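Local structure of Exo-poly-alpha-D-galacturonosidase (Thermotoga maritima, 3JUR) at residues Val18-Ile23 with Asn200-Gly205; Gly135-Glu140 with Asn210-Cys215; His141-Lys146 with Thr234-Asp239. The protein probably hydrolyses polygalacturonate, the pectin backbone, releasing galacturonate units from chain ends as a glycoside hydrolase of family 28. All blocks are in the same frame, centred on the assembly; numbering follows the deposited sequence.

Interaction 1 of 3, residues Val18-Ile23 with Asn200-Gly205; sequences VREPQI and NVLVEG
The apolar part of this contact rests on Pro21, whose ring leans over Asn200 and Leu202. Its CD meets Leu202 CB at 3.6 Å, the two side chains crossing at about a right angle, and its CG lies over the same methylene. The leucine keeps CG anti to its backbone N (chi1 169°), so the proline touches the root of the side chain, while Leu202 also packs on Ala126 and Ile225 of the adjacent strands. At the other edge of the ring, Pro21 CB sits 3.6 Å from the backbone O of Asn200 and 4.1 Å from Asn200 CB. Glu20 adds a looser touch, its CG 4.2 Å from Leu202 CD2.

The polar link between the backbones is made by water. One molecule lies 2.8 Å from Arg19 O and 3.0 Å from Val201 O, placed to donate to both, although other acceptors compete for its protons.

Side-chain polarity is settled with neighbours beyond the pair. Asn200, at a corner of the chain, has a positive phi (62°), and its CG is anti to the carbonyl carbon. Its ND2 bonds to Asn124 OD1 and its OD1 takes Asn223 ND2, an asparagine ladder running across successive coils, as in parallel beta-helices. Glu20 OE2 and Glu204 OE2 stand 5.4 Å apart, and Arg227 NH1 forms a salt bridge to each.

The segment that follows helix 6-16 is therefore laid across the coils as an irregular strap, held by proline packing, a bridging water, the Glu20-Arg227 salt bridge and a bond from Arg19 N to Asn223 OD1, without strand pairing to 200-205. The shared guanidinium probably offsets the repulsion between the two carboxylates, linking Glu20 to strand 224-233 and to Glu204 of the adjoining strand.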
loop_
_atom_site.group_PDB
_atom_site.type_symbol
_atom_site.label_atom_id
_atom_site.label_comp_id
_atom_site.label_asym_id
_atom_site.label_seq_id
_atom_site.Cartn_x
_atom_site.Cartn_y
_atom_site.Cartn_z
ATOM N N VAL D 18 -11.730 -5.317 -41.822
ATOM C CA VAL D 18 -12.748 -4.304 -41.619
ATOM C C VAL D 18 -12.502 -3.156 -42.608
ATOM O O VAL D 18 -11.391 -2.637 -42.697
ATOM C CB VAL D 18 -12.772 -3.829 -40.130
ATOM C CG1 VAL D 18 -13.261 -2.411 -40.002
ATOM C CG2 VAL D 18 -13.617 -4.769 -39.278
ATOM N N ARG D 19 -13.529 -2.798 -43.378
ATOM C CA ARG D 19 -13.468 -1.611 -44.243
ATOM C C ARG D 19 -14.836 -1.032 -44.577
ATOM O O ARG D 19 -15.824 -1.766 -44.673
ATOM C CB ARG D 19 -12.654 -1.851 -45.528
ATOM C CG ARG D 19 -13.165 -2.939 -46.438
ATOM C CD ARG D 19 -12.612 -2.784 -47.877
ATOM N NE ARG D 19 -11.162 -2.570 -47.932
ATOM C CZ ARG D 19 -10.247 -3.509 -47.700
ATOM N NH1 ARG D 19 -10.609 -4.745 -47.378
ATOM N NH2 ARG D 19 -8.960 -3.213 -47.772
ATOM N N GLU D 20 -14.869 0.289 -44.734
ATOM C CA GLU D 20 -16.066 1.031 -45.136
ATOM C C GLU D 20 -16.699 0.475 -46.414
ATOM O O GLU D 20 -15.979 0.072 -47.332
ATOM C CB GLU D 20 -15.707 2.494 -45.391
ATOM C CG GLU D 20 -15.554 3.360 -44.159
ATOM C CD GLU D 20 -15.297 4.822 -44.521
ATOM O OE1 GLU D 20 -15.896 5.329 -45.504
ATOM O OE2 GLU D 20 -14.495 5.464 -43.815
ATOM N N PRO D 21 -18.046 0.461 -46.484
ATOM C CA PRO D 21 -18.715 0.027 -47.708
ATOM C C PRO D 21 -18.551 1.031 -48.850
ATOM O O PRO D 21 -18.600 2.244 -48.621
ATOM C CB PRO D 21 -20.188 -0.060 -47.296
ATOM C CG PRO D 21 -20.318 0.849 -46.119
ATOM C CD PRO D 21 -19.007 0.745 -45.402
ATOM N N GLN D 22 -18.334 0.528 -50.062
ATOM C CA GLN D 22 -18.417 1.371 -51.249
ATOM C C GLN D 22 -19.887 1.718 -51.485
ATOM O O GLN D 22 -20.752 0.840 -51.489
ATOM C CB GLN D 22 -17.825 0.674 -52.484
ATOM C CG GLN D 22 -16.294 0.727 -52.591
ATOM C CD GLN D 22 -15.752 2.140 -52.793
ATOM O OE1 GLN D 22 -16.048 2.802 -53.791
ATOM N NE2 GLN D 22 -14.942 2.599 -51.848
ATOM N N ILE D 23 -20.157 3.008 -51.644
ATOM C CA ILE D 23 -21.498 3.501 -51.942
ATOM C C ILE D 23 -21.418 4.279 -53.249
ATOM O O ILE D 23 -20.641 5.232 -53.345
ATOM C CB ILE D 23 -22.058 4.412 -50.798
ATOM C CG1 ILE D 23 -22.130 3.661 -49.455
ATOM C CG2 ILE D 23 -23.403 5.020 -51.184
ATOM C CD1 ILE D 23 -23.144 2.512 -49.383
ATOM N N ASN D 200 -20.686 -5.708 -44.995
ATOM C CA ASN D 200 -20.201 -4.342 -45.268
ATOM C C ASN D 200 -21.205 -3.283 -44.828
ATOM O O ASN D 200 -21.939 -2.711 -45.651
ATOM C CB ASN D 200 -19.839 -4.140 -46.751
ATOM C CG ASN D 200 -19.006 -5.273 -47.319
ATOM O OD1 ASN D 200 -18.319 -5.984 -46.590
ATOM N ND2 ASN D 200 -19.068 -5.448 -48.634
ATOM N N VAL D 201 -21.227 -3.026 -43.528
ATOM C CA VAL D 201 -22.204 -2.135 -42.927
ATOM C C VAL D 201 -21.478 -1.054 -42.143
ATOM O O VAL D 201 -20.520 -1.336 -41.420
ATOM C CB VAL D 201 -23.172 -2.914 -41.996
ATOM C CG1 VAL D 201 -24.021 -1.963 -41.170
ATOM C CG2 VAL D 201 -24.061 -3.859 -42.806
ATOM N N LEU D 202 -21.936 0.181 -42.299
ATOM C CA LEU D 202 -21.389 1.316 -41.568
ATOM C C LEU D 202 -22.517 2.093 -40.902
ATOM O O LEU D 202 -23.515 2.396 -41.540
ATOM C CB LEU D 202 -20.606 2.229 -42.519
ATOM C CG LEU D 202 -20.148 3.611 -42.041
ATOM C CD1 LEU D 202 -19.151 3.507 -40.900
ATOM C CD2 LEU D 202 -19.543 4.395 -43.197
ATOM N N VAL D 203 -22.360 2.391 -39.618
ATOM C CA VAL D 203 -23.239 3.328 -38.926
ATOM C C VAL D 203 -22.351 4.383 -38.281
ATOM O O VAL D 203 -21.486 4.056 -37.451
ATOM C CB VAL D 203 -24.104 2.647 -37.825
ATOM C CG1 VAL D 203 -24.964 3.689 -37.076
ATOM C CG2 VAL D 203 -24.978 1.542 -38.409
ATOM N N GLU D 204 -22.554 5.642 -38.656
ATOM C CA GLU D 204 -21.702 6.714 -38.148
ATOM C C GLU D 204 -22.439 8.028 -37.934
ATOM O O GLU D 204 -23.439 8.305 -38.596
ATOM C CB GLU D 204 -20.477 6.928 -39.057
ATOM C CG GLU D 204 -20.794 7.408 -40.476
ATOM C CD GLU D 204 -19.555 7.872 -41.241
ATOM O OE1 GLU D 204 -19.709 8.507 -42.306
ATOM O OE2 GLU D 204 -18.424 7.617 -40.775
ATOM N N GLY D 205 -21.944 8.821 -36.989
ATOM C CA GLY D 205 -22.381 10.205 -36.833
ATOM C C GLY D 205 -23.667 10.425 -36.054
ATOM O O GLY D 205 -23.749 11.345 -35.245
HETATM O O HOH W 1 -18.127 -1.566 -43.130
#

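Interaction 2 of 3, residues Gly135-Glu140 with Asn210-Cys215; sequences GSADNE and NSPMWC
Two irregular loops come together where Asn210 (phi 51°) turns its carbonyl on the backbone of Gly135-Ala137, and Ala137 N donates to Asn210 O at 3.1 Å along a nearly straight line (161°), arriving 39° above the carbonyl plane. The same oxygen presses on Gly135 CA at 3.2 Å. A beta carbon on Gly135 would fall only 2.5 Å from it, so the lack of a side chain is what lets the loops close up.

Ala137 supplies the small apolar surface. Its CB lies 3.5 Å from Ser211 O and faces Pro212 CD at 4.4 Å, and it also packs on Trp143. From the other loop, Asn210 CB comes within 3.4 Å of Ala137 O. With CG anti to the carbonyl carbon, the amide of Asn210 stands beside its own backbone N; ND2 bonds to Asp134 OD1, which also accepts from Ser136 N. A water then spans the contact, donating to Ala137 O at 2.5 Å and to Asn210 OD1 at 2.6 Å.

Each loop has its own brace. Asp138 OD1 takes Glu140 N in an Asx turn and also bonds to His141 ND1, while Ser211 OG donates to Met213 O.

Asn210 thus works on three fronts, its carbonyl on one loop, its ND2 on Asp134 and its OD1 on the water. These bonds hold its amide in one orientation and satisfy polar backbone atoms in a largely buried junction of the loops that follow strands 132-134 and 207-209 of the beta-helix.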
loop_
_atom_site.group_PDB
_atom_site.type_symbol
_atom_site.label_atom_id
_atom_site.label_comp_id
_atom_site.label_asym_id
_atom_site.label_seq_id
_atom_site.Cartn_x
_atom_site.Cartn_y
_atom_site.Cartn_z
ATOM N N GLY D 135 -36.881 6.972 -31.916
ATOM C CA GLY D 135 -37.800 5.836 -31.914
ATOM C C GLY D 135 -39.150 6.082 -31.267
ATOM O O GLY D 135 -40.044 5.234 -31.360
ATOM N N SER D 136 -39.283 7.233 -30.605
ATOM C CA SER D 136 -40.517 7.672 -29.943
ATOM C C SER D 136 -41.034 6.766 -28.818
ATOM O O SER D 136 -42.212 6.848 -28.447
ATOM C CB SER D 136 -41.635 7.940 -30.963
ATOM O OG SER D 136 -41.256 8.948 -31.883
ATOM N N ALA D 137 -40.169 5.918 -28.273
ATOM C CA ALA D 137 -40.545 5.099 -27.123
ATOM C C ALA D 137 -40.533 5.932 -25.841
ATOM O O ALA D 137 -39.675 6.798 -25.651
ATOM C CB ALA D 137 -39.624 3.902 -26.987
ATOM N N ASP D 138 -41.498 5.662 -24.974
ATOM C CA ASP D 138 -41.603 6.314 -23.674
ATOM C C ASP D 138 -42.521 5.455 -22.799
ATOM O O ASP D 138 -42.807 4.310 -23.152
ATOM C CB ASP D 138 -42.118 7.762 -23.813
ATOM C CG ASP D 138 -43.434 7.857 -24.573
ATOM O OD1 ASP D 138 -44.153 6.843 -24.677
ATOM O OD2 ASP D 138 -43.756 8.958 -25.068
ATOM N N ASN D 139 -42.983 6.000 -21.676
ATOM C CA ASN D 139 -43.859 5.265 -20.761
ATOM C C ASN D 139 -45.253 4.973 -21.318
ATOM O O ASN D 139 -46.022 4.223 -20.713
ATOM C CB ASN D 139 -43.973 5.998 -19.422
ATOM C CG ASN D 139 -42.672 5.989 -18.637
ATOM O OD1 ASN D 139 -41.691 5.343 -19.023
ATOM N ND2 ASN D 139 -42.658 6.713 -17.528
ATOM N N GLU D 140 -45.576 5.565 -22.467
ATOM C CA GLU D 140 -46.865 5.334 -23.122
ATOM C C GLU D 140 -46.710 4.504 -24.401
ATOM O O GLU D 140 -47.702 4.021 -24.951
ATOM C CB GLU D 140 -47.561 6.662 -23.452
ATOM C CG GLU D 140 -47.101 7.863 -22.615
ATOM C CD GLU D 140 -47.734 7.924 -21.243
ATOM O OE1 GLU D 140 -48.979 7.962 -21.157
ATOM O OE2 GLU D 140 -46.978 7.960 -20.248
ATOM N N ASN D 210 -34.809 7.437 -27.489
ATOM C CA ASN D 210 -36.144 6.863 -27.314
ATOM C C ASN D 210 -36.303 5.524 -28.044
ATOM O O ASN D 210 -37.228 5.343 -28.848
ATOM C CB ASN D 210 -37.247 7.843 -27.775
ATOM C CG ASN D 210 -37.098 9.246 -27.190
ATOM O OD1 ASN D 210 -36.935 9.427 -25.984
ATOM N ND2 ASN D 210 -37.192 10.248 -28.051
ATOM N N SER D 211 -35.395 4.595 -27.762
ATOM C CA SER D 211 -35.405 3.283 -28.401
ATOM C C SER D 211 -36.443 2.362 -27.757
ATOM O O SER D 211 -36.573 2.344 -26.524
ATOM C CB SER D 211 -34.022 2.649 -28.324
ATOM O OG SER D 211 -34.019 1.339 -28.868
ATOM N N PRO D 212 -37.191 1.605 -28.589
ATOM C CA PRO D 212 -38.155 0.630 -28.070
ATOM C C PRO D 212 -37.477 -0.402 -27.171
ATOM O O PRO D 212 -37.991 -0.719 -26.091
ATOM C CB PRO D 212 -38.700 -0.033 -29.339
ATOM C CG PRO D 212 -38.583 1.033 -30.379
ATOM C CD PRO D 212 -37.283 1.735 -30.053
ATOM N N MET D 213 -36.318 -0.883 -27.620
ATOM C CA MET D 213 -35.543 -1.911 -26.939
ATOM C C MET D 213 -34.062 -1.750 -27.350
ATOM O O MET D 213 -33.492 -0.674 -27.144
ATOM C CB MET D 213 -36.116 -3.297 -27.261
ATOM C CG MET D 213 -35.669 -4.393 -26.306
ATOM S SD MET D 213 -36.665 -5.877 -26.494
ATOM C CE MET D 213 -35.651 -7.069 -25.619
ATOM N N TRP D 214 -33.443 -2.776 -27.942
ATOM C CA TRP D 214 -32.013 -2.691 -28.310
ATOM C C TRP D 214 -31.803 -1.679 -29.435
ATOM O O TRP D 214 -32.594 -1.628 -30.390
ATOM C CB TRP D 214 -31.435 -4.051 -28.717
ATOM C CG TRP D 214 -31.551 -5.155 -27.688
ATOM C CD1 TRP D 214 -32.039 -5.056 -26.415
ATOM C CD2 TRP D 214 -31.132 -6.517 -27.850
ATOM N NE1 TRP D 214 -31.962 -6.274 -25.778
ATOM C CE2 TRP D 214 -31.409 -7.188 -26.637
ATOM C CE3 TRP D 214 -30.555 -7.241 -28.908
ATOM C CZ2 TRP D 214 -31.126 -8.551 -26.451
ATOM C CZ3 TRP D 214 -30.267 -8.589 -28.722
ATOM C CH2 TRP D 214 -30.558 -9.233 -27.504
ATOM N N CYS D 215 -30.748 -0.874 -29.323
ATOM C CA CYS D 215 -30.577 0.280 -30.208
ATOM C C CYS D 215 -29.944 -0.093 -31.540
ATOM O O CYS D 215 -30.542 0.137 -32.591
ATOM C CB CYS D 215 -29.820 1.420 -29.520
ATOM S SG CYS D 215 -30.697 2.140 -28.097
HETATM O O HOH W 2 -38.358 8.300 -24.090
#

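Interaction 3 of 3, residues His141-Lys146 with Thr234-Asp239; sequences HWWPWK and TGPNND
Ring packing dominates here. The Trp143 indole lies over the Gly235-Pro236 step and receives two CH-pi contacts on one face: Gly235 CA sits 3.7 Å from the centroid of the six-membered ring, and Pro236 CD 3.6 Å from that of the five-membered ring, 13° off its normal. The indole and the proline side chain cross at about a right angle. A beta carbon on Gly235 would run into Trp143 CE2, so this glycine allows the close fit. Trp143 NE1 bonds to Ser211 O.

Polar bonds fix the loop beneath the ring. Residues Gly235 to Asn238 form a type II beta turn, with Pro236 and Asn237 (phi 63°) at its two central positions. Asn238 OD1 folds back to accept Gly235 N at 2.7 Å and also bonds to Ser233 OG, while it lies 3.6 Å from Trp143 CZ2.

Lys146 flanks the proline from the same segment as Trp143. With CG anti to its backbone N, it slides CG past Pro236 CB at 3.8 Å; the bend at chi2 (61°) then lays CD across Asn237 OD1 at 3.3 Å. Its NZ reaches that oxygen through a water, and Arg189 NH2 bonds to Asn237 OD1 directly, with NH1 on Pro236 O.

An alanine in place of Trp143 would remove the face over Gly235 and Pro236 and the NE1 bond to Ser211 O, and would probably leave the turn less firmly packed.

The Asn-Asn-Asp run at 237-239 resembles the Asn-Thr-Asp signature of family 28, so the turn probably belongs to the active-site region. The Asn237 oxygen, drawn on by Arg189 and linked by water to Lys146, is likely to be polarised, while the indole face of Trp143 holds the same turn by dispersion.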
loop_
_atom_site.group_PDB
_atom_site.type_symbol
_atom_site.label_atom_id
_atom_site.label_comp_id
_atom_site.label_asym_id
_atom_site.label_seq_id
_atom_site.Cartn_x
_atom_site.Cartn_y
_atom_site.Cartn_z
ATOM N N HIS D 141 -45.471 4.339 -24.869
ATOM C CA HIS D 141 -45.205 3.676 -26.150
ATOM C C HIS D 141 -44.064 2.659 -26.091
ATOM O O HIS D 141 -42.938 2.987 -25.683
ATOM C CB HIS D 141 -44.965 4.718 -27.251
ATOM C CG HIS D 141 -46.074 5.718 -27.382
ATOM N ND1 HIS D 141 -46.087 6.911 -26.689
ATOM C CD2 HIS D 141 -47.219 5.692 -28.108
ATOM C CE1 HIS D 141 -47.184 7.583 -26.993
ATOM N NE2 HIS D 141 -47.888 6.867 -27.852
ATOM N N TRP D 142 -44.372 1.427 -26.501
ATOM C CA TRP D 142 -43.439 0.284 -26.467
ATOM C C TRP D 142 -43.019 -0.199 -25.067
ATOM O O TRP D 142 -43.111 -1.394 -24.775
ATOM C CB TRP D 142 -42.180 0.542 -27.314
ATOM C CG TRP D 142 -42.428 0.830 -28.773
ATOM C CD1 TRP D 142 -42.198 2.008 -29.419
ATOM C CD2 TRP D 142 -42.928 -0.080 -29.764
ATOM N NE1 TRP D 142 -42.525 1.896 -30.747
ATOM C CE2 TRP D 142 -42.976 0.624 -30.989
ATOM C CE3 TRP D 142 -43.348 -1.418 -29.736
ATOM C CZ2 TRP D 142 -43.424 0.036 -32.179
ATOM C CZ3 TRP D 142 -43.794 -2.003 -30.920
ATOM C CH2 TRP D 142 -43.826 -1.273 -32.125
ATOM N N TRP D 143 -42.542 0.716 -24.218
ATOM C CA TRP D 143 -41.958 0.336 -22.917
ATOM C C TRP D 143 -42.910 -0.387 -21.951
ATOM O O TRP D 143 -42.469 -1.295 -21.238
ATOM C CB TRP D 143 -41.293 1.532 -22.206
ATOM C CG TRP D 143 -40.062 2.090 -22.886
ATOM C CD1 TRP D 143 -39.364 1.531 -23.915
ATOM C CD2 TRP D 143 -39.375 3.303 -22.550
ATOM N NE1 TRP D 143 -38.296 2.328 -24.257
ATOM C CE2 TRP D 143 -38.279 3.423 -23.435
ATOM C CE3 TRP D 143 -39.579 4.302 -21.583
ATOM C CZ2 TRP D 143 -37.388 4.504 -23.387
ATOM C CZ3 TRP D 143 -38.698 5.381 -21.539
ATOM C CH2 TRP D 143 -37.610 5.469 -22.437
ATOM N N PRO D 144 -44.204 0.002 -21.914
ATOM C CA PRO D 144 -45.131 -0.755 -21.067
ATOM C C PRO D 144 -45.136 -2.267 -21.333
ATOM O O PRO D 144 -45.467 -3.044 -20.433
ATOM C CB PRO D 144 -46.490 -0.150 -21.410
ATOM C CG PRO D 144 -46.178 1.249 -21.761
ATOM C CD PRO D 144 -44.840 1.224 -22.449
ATOM N N TRP D 145 -44.750 -2.679 -22.539
ATOM C CA TRP D 145 -44.732 -4.101 -22.897
ATOM C C TRP D 145 -43.759 -4.938 -22.059
ATOM O O TRP D 145 -43.928 -6.154 -21.948
ATOM C CB TRP D 145 -44.465 -4.281 -24.395
ATOM C CG TRP D 145 -45.611 -3.851 -25.278
ATOM C CD1 TRP D 145 -46.741 -3.168 -24.899
ATOM C CD2 TRP D 145 -45.723 -4.049 -26.693
ATOM N NE1 TRP D 145 -47.550 -2.941 -25.988
ATOM C CE2 TRP D 145 -46.952 -3.470 -27.102
ATOM C CE3 TRP D 145 -44.907 -4.660 -27.657
ATOM C CZ2 TRP D 145 -47.385 -3.490 -28.432
ATOM C CZ3 TRP D 145 -45.343 -4.679 -28.983
ATOM C CH2 TRP D 145 -46.569 -4.095 -29.355
ATOM N N LYS D 146 -42.755 -4.285 -21.467
ATOM C CA LYS D 146 -41.786 -4.949 -20.588
ATOM C C LYS D 146 -42.434 -5.551 -19.333
ATOM O O LYS D 146 -42.049 -6.636 -18.889
ATOM C CB LYS D 146 -40.652 -3.983 -20.208
ATOM C CG LYS D 146 -39.663 -4.505 -19.149
ATOM C CD LYS D 146 -38.927 -5.769 -19.604
ATOM C CE LYS D 146 -38.157 -6.400 -18.458
ATOM N NZ LYS D 146 -37.582 -7.725 -18.843
ATOM N N THR D 234 -32.544 5.442 -22.060
ATOM C CA THR D 234 -32.401 4.783 -20.758
ATOM C C THR D 234 -33.610 3.952 -20.312
ATOM O O THR D 234 -33.789 3.688 -19.114
ATOM C CB THR D 234 -32.009 5.796 -19.663
ATOM O OG1 THR D 234 -32.962 6.864 -19.635
ATOM C CG2 THR D 234 -30.610 6.362 -19.936
ATOM N N GLY D 235 -34.419 3.515 -21.277
ATOM C CA GLY D 235 -35.571 2.655 -21.000
ATOM C C GLY D 235 -35.222 1.195 -20.736
ATOM O O GLY D 235 -34.045 0.830 -20.703
ATOM N N PRO D 236 -36.250 0.345 -20.541
ATOM C CA PRO D 236 -36.001 -1.059 -20.207
ATOM C C PRO D 236 -35.421 -1.812 -21.400
ATOM O O PRO D 236 -35.958 -1.734 -22.510
ATOM C CB PRO D 236 -37.391 -1.589 -19.847
ATOM C CG PRO D 236 -38.332 -0.714 -20.598
ATOM C CD PRO D 236 -37.692 0.642 -20.652
ATOM N N ASN D 237 -34.309 -2.500 -21.170
ATOM C CA ASN D 237 -33.622 -3.252 -22.220
ATOM C C ASN D 237 -33.104 -2.352 -23.346
ATOM O O ASN D 237 -32.998 -2.780 -24.497
ATOM C CB ASN D 237 -34.525 -4.372 -22.768
ATOM C CG ASN D 237 -35.091 -5.252 -21.670
ATOM O OD1 ASN D 237 -36.311 -5.354 -21.502
ATOM N ND2 ASN D 237 -34.206 -5.872 -20.895
ATOM N N ASN D 238 -32.784 -1.103 -23.003
ATOM C CA ASN D 238 -32.161 -0.180 -23.948
ATOM C C ASN D 238 -30.653 -0.433 -24.069
ATOM O O ASN D 238 -29.845 0.404 -23.668
ATOM C CB ASN D 238 -32.448 1.283 -23.570
ATOM C CG ASN D 238 -33.785 1.794 -24.110
ATOM O OD1 ASN D 238 -34.131 2.963 -23.926
ATOM N ND2 ASN D 238 -34.530 0.927 -24.790
ATOM N N ASP D 239 -30.284 -1.596 -24.611
ATOM C CA ASP D 239 -28.893 -1.907 -24.925
ATOM C C ASP D 239 -28.421 -0.962 -26.027
ATOM O O ASP D 239 -29.189 -0.631 -26.936
ATOM C CB ASP D 239 -28.750 -3.348 -25.435
ATOM C CG ASP D 239 -29.165 -4.409 -24.411
ATOM O OD1 ASP D 239 -29.795 -4.086 -23.384
ATOM O OD2 ASP D 239 -28.857 -5.595 -24.658
HETATM O O HOH W 3 -36.705 -8.195 -21.661
#

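In the fold
Interactions 2 and 3 are neighbours, their centres about 6 Å apart; interaction 1 lies about 25 Å and 28 Å from those centres and touches neither. The loop after strand 132-134 supplies 135-140 to interaction 2 and 141-146 to interaction 3, and the two receiving loops are joined to each other by a backbone bond between Cys215 and Asp239. Interaction 2 is the most buried and relies on carbonyl geometry; interaction 3, partly buried, relies on an aromatic face. Interaction 1, also partly buried, lays the irregular N-terminal segment on a strand of the beta-helix, with exposed Glu20 and partly exposed Glu204 both paired with Arg227. Each contact includes one bridging water.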